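Xyloglucan-specific endo-beta-1,4-glucanase GH12 (Aspergillus niveus, PDB 4NPR) probably hydrolyses internal beta-1,4-glucosidic linkages of xyloglucan with retention of configuration, as a family 12 glycoside hydrolase. Local coordinates at residues G37-Y42 and A87-Q92; T107-Y112 and V235-V240. All coordinates share one frame; numbering follows the deposited sequence.

Contact 1: residues G37-Y42 and A87-Q92; sequences GNYILY and ANAALQ
Asn38 O takes the backbone N-H of Gln92 at 2.8 Å, nearly in line with its own C=O bond. The same oxygen also receives a CA-H...O contact from Leu91. Further along, Ile40 and Ala90 exchange two backbone hydrogen bonds, Ile40 N to Ala90 O and Ala90 N to Ile40 O; the second is nearly straight, 173° at the hydrogen. Tyr42 N also donates to Asn88 O at 3.0 Å, though the pairing at this end is loose.

Side chains alternate between the two faces. On one face, Leu91 CD1 reaches CE1 of the Tyr39 ring at 3.7 Å. CG of Leu91 lies opposite its backbone N (chi1 -179°), and the branch turns from there toward the tyrosine. Tyr39 is buried, and its OH is hydrogen-bonded to Asn66 O. Leu41 CD1 rests on Ala89 CB at 4.2 Å, and both side chains also touch Trp70.

On the other face, Ala90 CB lies in the plane of the Tyr42 ring, 3.9 Å from CE2 at its edge. Ile40 CG2 covers one face of that ring, near the rim. The Asn88 amide runs alongside Tyr42, its plane 18° from the ring, and its ND2 is hydrogen-bonded to Phe86 O.

The pairing is an antiparallel beta ladder, joining strands 39-42 and 87-97 within one sheet of the GH12 beta-jelly roll.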
ATOM      1  N   GLY A  37       6.751  -0.717 -17.899  1.00 21.95           N
ATOM      2  CA  GLY A  37       5.855  -1.825 -18.184  1.00 21.77           C
ATOM      3  C   GLY A  37       4.452  -1.472 -17.746  1.00 19.61           C
ATOM      4  O   GLY A  37       3.847  -0.503 -18.217  1.00 17.89           O
ATOM      5  N   ASN A  38       3.945  -2.251 -16.815  1.00 18.70           N
ATOM      6  CA  ASN A  38       2.593  -2.038 -16.354  1.00 18.40           C
ATOM      7  C   ASN A  38       2.481  -1.281 -15.077  1.00 16.79           C
ATOM      8  O   ASN A  38       1.426  -1.282 -14.491  1.00 17.16           O
ATOM      9  CB  ASN A  38       1.915  -3.380 -16.229  1.00 19.17           C
ATOM     10  CG  ASN A  38       1.819  -4.052 -17.546  1.00 19.66           C
ATOM     11  OD1 ASN A  38       1.370  -3.455 -18.526  1.00 19.50           O
ATOM     12  ND2 ASN A  38       2.274  -5.281 -17.604  1.00 21.10           N
ATOM     13  N   TYR A  39       3.538  -0.586 -14.682  1.00 16.07           N
ATOM     14  CA  TYR A  39       3.549   0.143 -13.421  1.00 16.30           C
ATOM     15  C   TYR A  39       3.812   1.636 -13.682  1.00 15.72           C
ATOM     16  O   TYR A  39       4.318   2.000 -14.728  1.00 15.64           O
ATOM     17  CB  TYR A  39       4.593  -0.458 -12.455  1.00 16.40           C
ATOM     18  CG  TYR A  39       4.398  -1.948 -12.167  1.00 16.92           C
ATOM     19  CD1 TYR A  39       3.467  -2.377 -11.213  1.00 16.89           C
ATOM     20  CD2 TYR A  39       5.134  -2.950 -12.860  1.00 17.47           C
ATOM     21  CE1 TYR A  39       3.271  -3.722 -10.927  1.00 16.45           C
ATOM     22  CE2 TYR A  39       4.941  -4.314 -12.568  1.00 17.08           C
ATOM     23  CZ  TYR A  39       4.000  -4.683 -11.604  1.00 16.77           C
ATOM     24  OH  TYR A  39       3.763  -6.003 -11.286  1.00 17.53           O
ATOM     25  N   ILE A  40       3.351   2.486 -12.772  1.00 15.48           N
ATOM     26  CA  ILE A  40       3.829   3.835 -12.635  1.00 15.46           C
ATOM     27  C   ILE A  40       4.300   3.877 -11.195  1.00 16.10           C
ATOM     28  O   ILE A  40       3.580   3.452 -10.266  1.00 16.47           O
ATOM     29  CB  ILE A  40       2.727   4.872 -12.863  1.00 16.71           C
ATOM     30  CG1 ILE A  40       2.253   4.853 -14.327  1.00 17.43           C
ATOM     31  CG2 ILE A  40       3.230   6.284 -12.580  1.00 17.46           C
ATOM     32  CD1 ILE A  40       0.915   5.535 -14.541  1.00 17.45           C
ATOM     33  N   LEU A  41       5.531   4.321 -11.009  1.00 15.13           N
ATOM     34  CA  LEU A  41       6.132   4.384  -9.705  1.00 15.14           C
ATOM     35  C   LEU A  41       6.107   5.831  -9.296  1.00 13.98           C
ATOM     36  O   LEU A  41       6.544   6.680 -10.051  1.00 14.44           O
ATOM     37  CB  LEU A  41       7.563   3.857  -9.769  1.00 15.49           C
ATOM     38  CG  LEU A  41       8.419   3.882  -8.512  1.00 16.32           C
ATOM     39  CD1 LEU A  41       7.959   2.840  -7.509  1.00 17.08           C
ATOM     40  CD2 LEU A  41       9.867   3.570  -8.865  1.00 17.25           C
ATOM     41  N   TYR A  42       5.641   6.101  -8.090  1.00 13.22           N
ATOM     42  CA  TYR A  42       5.349   7.464  -7.624  1.00 12.95           C
ATOM     43  C   TYR A  42       6.126   7.777  -6.378  1.00 12.13           C
ATOM     44  O   TYR A  42       6.266   6.924  -5.537  1.00 12.49           O
ATOM     45  CB  TYR A  42       3.877   7.592  -7.214  1.00 13.16           C
ATOM     46  CG  TYR A  42       2.854   7.493  -8.308  1.00 13.49           C
ATOM     47  CD1 TYR A  42       2.464   8.643  -9.027  1.00 13.80           C
ATOM     48  CD2 TYR A  42       2.224   6.266  -8.611  1.00 13.66           C
ATOM     49  CE1 TYR A  42       1.491   8.577 -10.015  1.00 13.68           C
ATOM     50  CE2 TYR A  42       1.244   6.190  -9.612  1.00 13.41           C
ATOM     51  CZ  TYR A  42       0.881   7.351 -10.295  1.00 13.58           C
ATOM     52  OH  TYR A  42      -0.065   7.337 -11.279  1.00 13.67           O
ATOM     53  N   ALA A  87       4.950   6.691  -1.455  1.00  9.78           N
ATOM     54  CA  ALA A  87       5.660   6.241  -2.625  1.00  9.50           C
ATOM     55  C   ALA A  87       5.328   4.764  -2.796  1.00  9.24           C
ATOM     56  O   ALA A  87       5.454   3.992  -1.869  1.00  8.51           O
ATOM     57  CB  ALA A  87       7.148   6.394  -2.425  1.00  9.93           C
ATOM     58  N   ASN A  88       4.940   4.404  -4.013  1.00  9.33           N
ATOM     59  CA  ASN A  88       4.354   3.129  -4.316  1.00  9.31           C
ATOM     60  C   ASN A  88       4.506   2.837  -5.773  1.00  9.79           C
ATOM     61  O   ASN A  88       4.651   3.737  -6.608  1.00 10.01           O
ATOM     62  CB  ASN A  88       2.858   3.148  -4.013  1.00  9.33           C
ATOM     63  CG  ASN A  88       2.097   4.091  -4.917  1.00  9.40           C
ATOM     64  OD1 ASN A  88       1.459   3.683  -5.889  1.00  9.73           O
ATOM     65  ND2 ASN A  88       2.173   5.371  -4.611  1.00  9.55           N
ATOM     66  N   ALA A  89       4.454   1.556  -6.089  1.00 10.34           N
ATOM     67  CA  ALA A  89       4.242   1.102  -7.461  1.00 10.60           C
ATOM     68  C   ALA A  89       2.730   0.781  -7.673  1.00 11.21           C
ATOM     69  O   ALA A  89       2.187  -0.048  -6.972  1.00 10.80           O
ATOM     70  CB  ALA A  89       5.075  -0.139  -7.725  1.00 10.32           C
ATOM     71  N   ALA A  90       2.118   1.389  -8.690  1.00 12.39           N
ATOM     72  CA  ALA A  90       0.714   1.192  -9.055  1.00 13.23           C
ATOM     73  C   ALA A  90       0.586   0.443 -10.378  1.00 14.54           C
ATOM     74  O   ALA A  90       1.186   0.792 -11.403  1.00 15.56           O
ATOM     75  CB  ALA A  90       0.010   2.542  -9.162  1.00 12.80           C
ATOM     76  N   LEU A  91      -0.215  -0.597 -10.353  1.00 15.49           N
ATOM     77  CA  LEU A  91      -0.428  -1.408 -11.519  1.00 16.09           C
ATOM     78  C   LEU A  91      -1.419  -0.683 -12.400  1.00 17.07           C
ATOM     79  O   LEU A  91      -2.400  -0.171 -11.894  1.00 18.89           O
ATOM     80  CB  LEU A  91      -1.021  -2.741 -11.108  1.00 16.04           C
ATOM     81  CG  LEU A  91      -1.270  -3.710 -12.250  1.00 16.29           C
ATOM     82  CD1 LEU A  91       0.077  -4.189 -12.779  1.00 16.28           C
ATOM     83  CD2 LEU A  91      -2.165  -4.867 -11.789  1.00 16.31           C
ATOM     84  N   GLN A  92      -1.167  -0.684 -13.709  1.00 17.84           N
ATOM     85  CA  GLN A  92      -2.029  -0.064 -14.714  1.00 17.27           C
ATOM     86  C   GLN A  92      -2.830  -1.165 -15.378  1.00 17.27           C
ATOM     87  O   GLN A  92      -2.300  -2.057 -16.005  1.00 16.83           O
ATOM     88  CB  GLN A  92      -1.184   0.685 -15.734  1.00 16.56           C
ATOM     89  CG  GLN A  92      -0.207   1.675 -15.107  1.00 17.30           C
ATOM     90  CD  GLN A  92      -0.921   2.746 -14.243  1.00 17.32           C
ATOM     91  OE1 GLN A  92      -0.793   2.781 -13.014  1.00 18.16           O
ATOM     92  NE2 GLN A  92      -1.677   3.601 -14.888  1.00 16.45           N
TER

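Contact 2: residues T107-Y112 and V235-V240; sequences TWKWNY and VSDYSV. With SO4 (sulfate ion), chain C.
Trp108 and Tyr238 form the tight part of this contact. In this non-hydrogen-bonded antiparallel pair the rings meet edge-to-face, with planes at 73° and the centroids of the five-membered ring of Trp108 and the Tyr238 ring 4.9 Å apart. Tyr238 CD1, at its ring edge, sits over one indole face, 3.6 Å from Trp108 CG. Trp110 CD1 lies over the opposite face. Val235 CG2 meets the indole edge in plane, 3.7 Å from Trp108 NE1. CG of Trp108 extends away from its backbone N (chi1 -162°), carrying the indole between these neighbours.

The face bearing Thr107, Lys109, Asp237 and Ser239 is looser and more polar, all four being partly exposed. Lys109 CB passes 3.2 Å from Asp237 OD1, but the lysine chain bends away and its NZ stays 7.0 Å from that OD1. Ser239 OG donates to sulfate O2 at 2.8 Å. Thr107 OG1 lies near sulfate O1, but its firmer partner is Ser194 OG. Thr67 OG1 also binds this sulfate, probably from crystallisation liquor.

Backbone bonds join the strands. Lys109 N donates to Asp237 O at 2.9 Å, and Ser236 N to Lys109 O. Thr107 and Ser239 exchange two more. A beta bulge follows Lys109, where the partner chain turns a corner at Ser236.

Strand 105-113 lies between 231-240 and 192-196 in its sheet. Its tryptophans pack inward on Val121 of strand 117-128 and Leu143 of strand 137-146.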
ATOM      1  N   THR A 107       3.729 -11.025  -5.586  1.00 14.18           N
ATOM      2  CA  THR A 107       4.885 -11.426  -4.800  1.00 14.55           C
ATOM      3  C   THR A 107       5.701 -10.190  -4.459  1.00 14.10           C
ATOM      4  O   THR A 107       5.948  -9.366  -5.324  1.00 13.72           O
ATOM      5  CB  THR A 107       5.773 -12.461  -5.567  1.00 15.58           C
ATOM      6  OG1 THR A 107       5.037 -13.687  -5.799  1.00 15.99           O
ATOM      7  CG2 THR A 107       7.099 -12.777  -4.771  1.00 15.65           C
ATOM      8  N   TRP A 108       6.152 -10.092  -3.209  1.00 13.49           N
ATOM      9  CA  TRP A 108       6.770  -8.884  -2.714  1.00 12.97           C
ATOM     10  C   TRP A 108       7.821  -9.293  -1.721  1.00 13.18           C
ATOM     11  O   TRP A 108       7.552 -10.062  -0.829  1.00 12.61           O
ATOM     12  CB  TRP A 108       5.730  -7.993  -2.005  1.00 12.69           C
ATOM     13  CG  TRP A 108       6.092  -6.541  -1.789  1.00 12.40           C
ATOM     14  CD1 TRP A 108       7.217  -5.886  -2.229  1.00 12.80           C
ATOM     15  CD2 TRP A 108       5.271  -5.538  -1.173  1.00 11.96           C
ATOM     16  NE1 TRP A 108       7.164  -4.555  -1.871  1.00 12.63           N
ATOM     17  CE2 TRP A 108       5.968  -4.318  -1.245  1.00 12.02           C
ATOM     18  CE3 TRP A 108       4.014  -5.557  -0.581  1.00 12.10           C
ATOM     19  CZ2 TRP A 108       5.462  -3.147  -0.730  1.00 11.89           C
ATOM     20  CZ3 TRP A 108       3.501  -4.390  -0.070  1.00 12.00           C
ATOM     21  CH2 TRP A 108       4.225  -3.196  -0.149  1.00 12.15           C
ATOM     22  N   LYS A 109       9.017  -8.752  -1.907  1.00 13.66           N
ATOM     23  CA  LYS A 109      10.075  -8.834  -0.963  1.00 14.50           C
ATOM     24  C   LYS A 109      10.583  -7.413  -0.684  1.00 14.84           C
ATOM     25  O   LYS A 109      10.926  -6.662  -1.628  1.00 16.27           O
ATOM     26  CB  LYS A 109      11.201  -9.677  -1.575  1.00 16.00           C
ATOM     27  CG  LYS A 109      12.524  -9.623  -0.805  1.00 17.31           C
ATOM     28  CD  LYS A 109      12.277 -10.104   0.622  1.00 18.62           C
ATOM     29  CE  LYS A 109      13.568 -10.450   1.328  1.00 19.84           C
ATOM     30  NZ  LYS A 109      14.187  -9.205   1.824  1.00 19.28           N
ATOM     31  N   TRP A 110      10.666  -7.032   0.585  1.00 14.41           N
ATOM     32  CA  TRP A 110      11.161  -5.697   0.971  1.00 13.91           C
ATOM     33  C   TRP A 110      12.023  -5.731   2.201  1.00 13.88           C
ATOM     34  O   TRP A 110      12.041  -6.708   2.955  1.00 13.21           O
ATOM     35  CB  TRP A 110      10.022  -4.710   1.225  1.00 13.98           C
ATOM     36  CG  TRP A 110       9.049  -5.141   2.297  1.00 13.37           C
ATOM     37  CD1 TRP A 110       7.966  -5.880   2.110  1.00 13.10           C
ATOM     38  CD2 TRP A 110       9.114  -4.868   3.723  1.00 13.20           C
ATOM     39  NE1 TRP A 110       7.324  -6.119   3.325  1.00 13.87           N
ATOM     40  CE2 TRP A 110       8.015  -5.505   4.324  1.00 12.88           C
ATOM     41  CE3 TRP A 110      10.003  -4.170   4.540  1.00 13.18           C
ATOM     42  CZ2 TRP A 110       7.739  -5.416   5.681  1.00 12.97           C
ATOM     43  CZ3 TRP A 110       9.734  -4.117   5.936  1.00 12.79           C
ATOM     44  CH2 TRP A 110       8.622  -4.740   6.474  1.00 12.53           C
ATOM     45  N   ASN A 111      12.710  -4.614   2.388  1.00 15.50           N
ATOM     46  CA  ASN A 111      13.563  -4.366   3.547  1.00 16.92           C
ATOM     47  C   ASN A 111      13.589  -2.882   3.979  1.00 16.07           C
ATOM     48  O   ASN A 111      13.553  -2.000   3.161  1.00 14.23           O
ATOM     49  CB  ASN A 111      14.992  -4.834   3.244  1.00 18.44           C
ATOM     50  CG  ASN A 111      15.847  -4.816   4.473  1.00 21.48           C
ATOM     51  OD1 ASN A 111      15.557  -5.564   5.432  1.00 26.29           O
ATOM     52  ND2 ASN A 111      16.843  -3.898   4.527  1.00 21.46           N
ATOM     53  N   TYR A 112      13.674  -2.629   5.282  1.00 17.00           N
ATOM     54  CA  TYR A 112      13.812  -1.276   5.789  1.00 16.87           C
ATOM     55  C   TYR A 112      15.103  -1.157   6.544  1.00 17.88           C
ATOM     56  O   TYR A 112      15.465  -2.067   7.281  1.00 17.93           O
ATOM     57  CB  TYR A 112      12.639  -0.881   6.730  1.00 16.53           C
ATOM     58  CG  TYR A 112      11.765   0.264   6.188  1.00 15.81           C
ATOM     59  CD1 TYR A 112      12.304   1.499   5.907  1.00 14.79           C
ATOM     60  CD2 TYR A 112      10.418   0.091   5.971  1.00 16.10           C
ATOM     61  CE1 TYR A 112      11.531   2.532   5.435  1.00 14.88           C
ATOM     62  CE2 TYR A 112       9.616   1.126   5.501  1.00 16.11           C
ATOM     63  CZ  TYR A 112      10.183   2.354   5.217  1.00 15.51           C
ATOM     64  OH  TYR A 112       9.406   3.377   4.710  1.00 14.44           O
ATOM     65  N   VAL A 235      12.751  -2.401  -2.157  1.00 12.35           N
ATOM     66  CA  VAL A 235      11.882  -3.420  -2.738  1.00 13.07           C
ATOM     67  C   VAL A 235      12.704  -4.212  -3.740  1.00 13.67           C
ATOM     68  O   VAL A 235      12.981  -3.728  -4.807  1.00 14.28           O
ATOM     69  CB  VAL A 235      10.684  -2.760  -3.428  1.00 12.62           C
ATOM     70  CG1 VAL A 235       9.895  -3.754  -4.246  1.00 12.98           C
ATOM     71  CG2 VAL A 235       9.823  -2.073  -2.385  1.00 12.61           C
ATOM     72  N   SER A 236      13.111  -5.423  -3.402  1.00 14.87           N
ATOM     73  CA  SER A 236      14.065  -6.103  -4.254  1.00 15.86           C
ATOM     74  C   SER A 236      13.332  -6.932  -5.322  1.00 16.94           C
ATOM     75  O   SER A 236      13.921  -7.318  -6.330  1.00 18.49           O
ATOM     76  CB  SER A 236      15.134  -6.848  -3.425  1.00 15.74           C
ATOM     77  OG  SER A 236      14.552  -7.809  -2.613  1.00 17.23           O
ATOM     78  N   ASP A 237      12.039  -7.163  -5.109  1.00 17.18           N
ATOM     79  CA  ASP A 237      11.129  -7.542  -6.163  1.00 17.72           C
ATOM     80  C   ASP A 237       9.651  -7.406  -5.750  1.00 15.17           C
ATOM     81  O   ASP A 237       9.270  -7.666  -4.610  1.00 14.77           O
ATOM     82  CB  ASP A 237      11.439  -8.942  -6.680  1.00 21.03           C
ATOM     83  CG  ASP A 237      11.111  -9.987  -5.698  1.00 24.66           C
ATOM     84  OD1 ASP A 237      11.870 -10.086  -4.705  1.00 26.69           O
ATOM     85  OD2 ASP A 237      10.083 -10.696  -5.907  1.00 29.76           O
ATOM     86  N   TYR A 238       8.853  -6.941  -6.690  1.00 13.28           N
ATOM     87  CA  TYR A 238       7.443  -6.739  -6.498  1.00 12.57           C
ATOM     88  C   TYR A 238       6.768  -7.070  -7.823  1.00 12.59           C
ATOM     89  O   TYR A 238       7.234  -6.646  -8.883  1.00 12.87           O
ATOM     90  CB  TYR A 238       7.091  -5.282  -6.082  1.00 12.32           C
ATOM     91  CG  TYR A 238       5.578  -5.044  -6.047  1.00 11.71           C
ATOM     92  CD1 TYR A 238       4.800  -5.542  -5.007  1.00 11.92           C
ATOM     93  CD2 TYR A 238       4.930  -4.417  -7.091  1.00 11.54           C
ATOM     94  CE1 TYR A 238       3.411  -5.409  -4.990  1.00 11.64           C
ATOM     95  CE2 TYR A 238       3.554  -4.263  -7.097  1.00 11.61           C
ATOM     96  CZ  TYR A 238       2.787  -4.740  -6.039  1.00 11.57           C
ATOM     97  OH  TYR A 238       1.418  -4.558  -6.040  1.00 10.93           O
ATOM     98  N   SER A 239       5.702  -7.860  -7.768  1.00 12.33           N
ATOM     99  CA  SER A 239       4.833  -8.050  -8.918  1.00 12.03           C
ATOM    100  C   SER A 239       3.417  -8.213  -8.448  1.00 12.27           C
ATOM    101  O   SER A 239       3.174  -8.588  -7.301  1.00 11.07           O
ATOM    102  CB  SER A 239       5.201  -9.272  -9.764  1.00 11.47           C
ATOM    103  OG  SER A 239       5.350 -10.405  -8.975  1.00 10.67           O
ATOM    104  N   VAL A 240       2.506  -7.861  -9.359  1.00 13.28           N
ATOM    105  CA  VAL A 240       1.089  -8.121  -9.210  1.00 14.63           C
ATOM    106  C   VAL A 240       0.452  -8.170 -10.578  1.00 15.45           C
ATOM    107  O   VAL A 240       0.863  -7.469 -11.490  1.00 15.30           O
ATOM    108  CB  VAL A 240       0.376  -7.068  -8.298  1.00 15.51           C
ATOM    109  CG1 VAL A 240       0.314  -5.698  -8.947  1.00 15.31           C
ATOM    110  CG2 VAL A 240      -1.020  -7.539  -7.895  1.00 15.36           C
TER
HETATM  111  S   SO4 C 301       7.488 -13.016  -9.717  1.00 53.97           S
HETATM  112  O1  SO4 C 301       7.112 -13.595  -8.401  1.00 57.33           O
HETATM  113  O2  SO4 C 301       7.842 -11.592  -9.478  1.00 49.40           O
HETATM  114  O3  SO4 C 301       8.663 -13.773 -10.237  1.00 56.22           O
HETATM  115  O4  SO4 C 301       6.354 -13.114 -10.695  1.00 48.79           O

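In the fold
Contacts 1 and 2 lie in the two different sheets of the jelly roll, with centres about 13 Å apart. They meet directly through Tyr39 and Leu91. Tyr39 OH is 3.0 Å from Val240 N, a probable hydrogen bond between the sheets. Tyr39 CE1 also packs on Tyr238 CE2 at 3.9 Å, and Leu91 CD1 approaches Val240 O at 3.6 Å. The face of contact 1 that carries Tyr39 and Leu91 therefore looks toward strand 231-240 of contact 2. Strand 105-113 is the next strand after 87-97, and contact 1 closes before contact 2 opens. The sulfate of contact 2 lies on the face of that sheet turned away from contact 1.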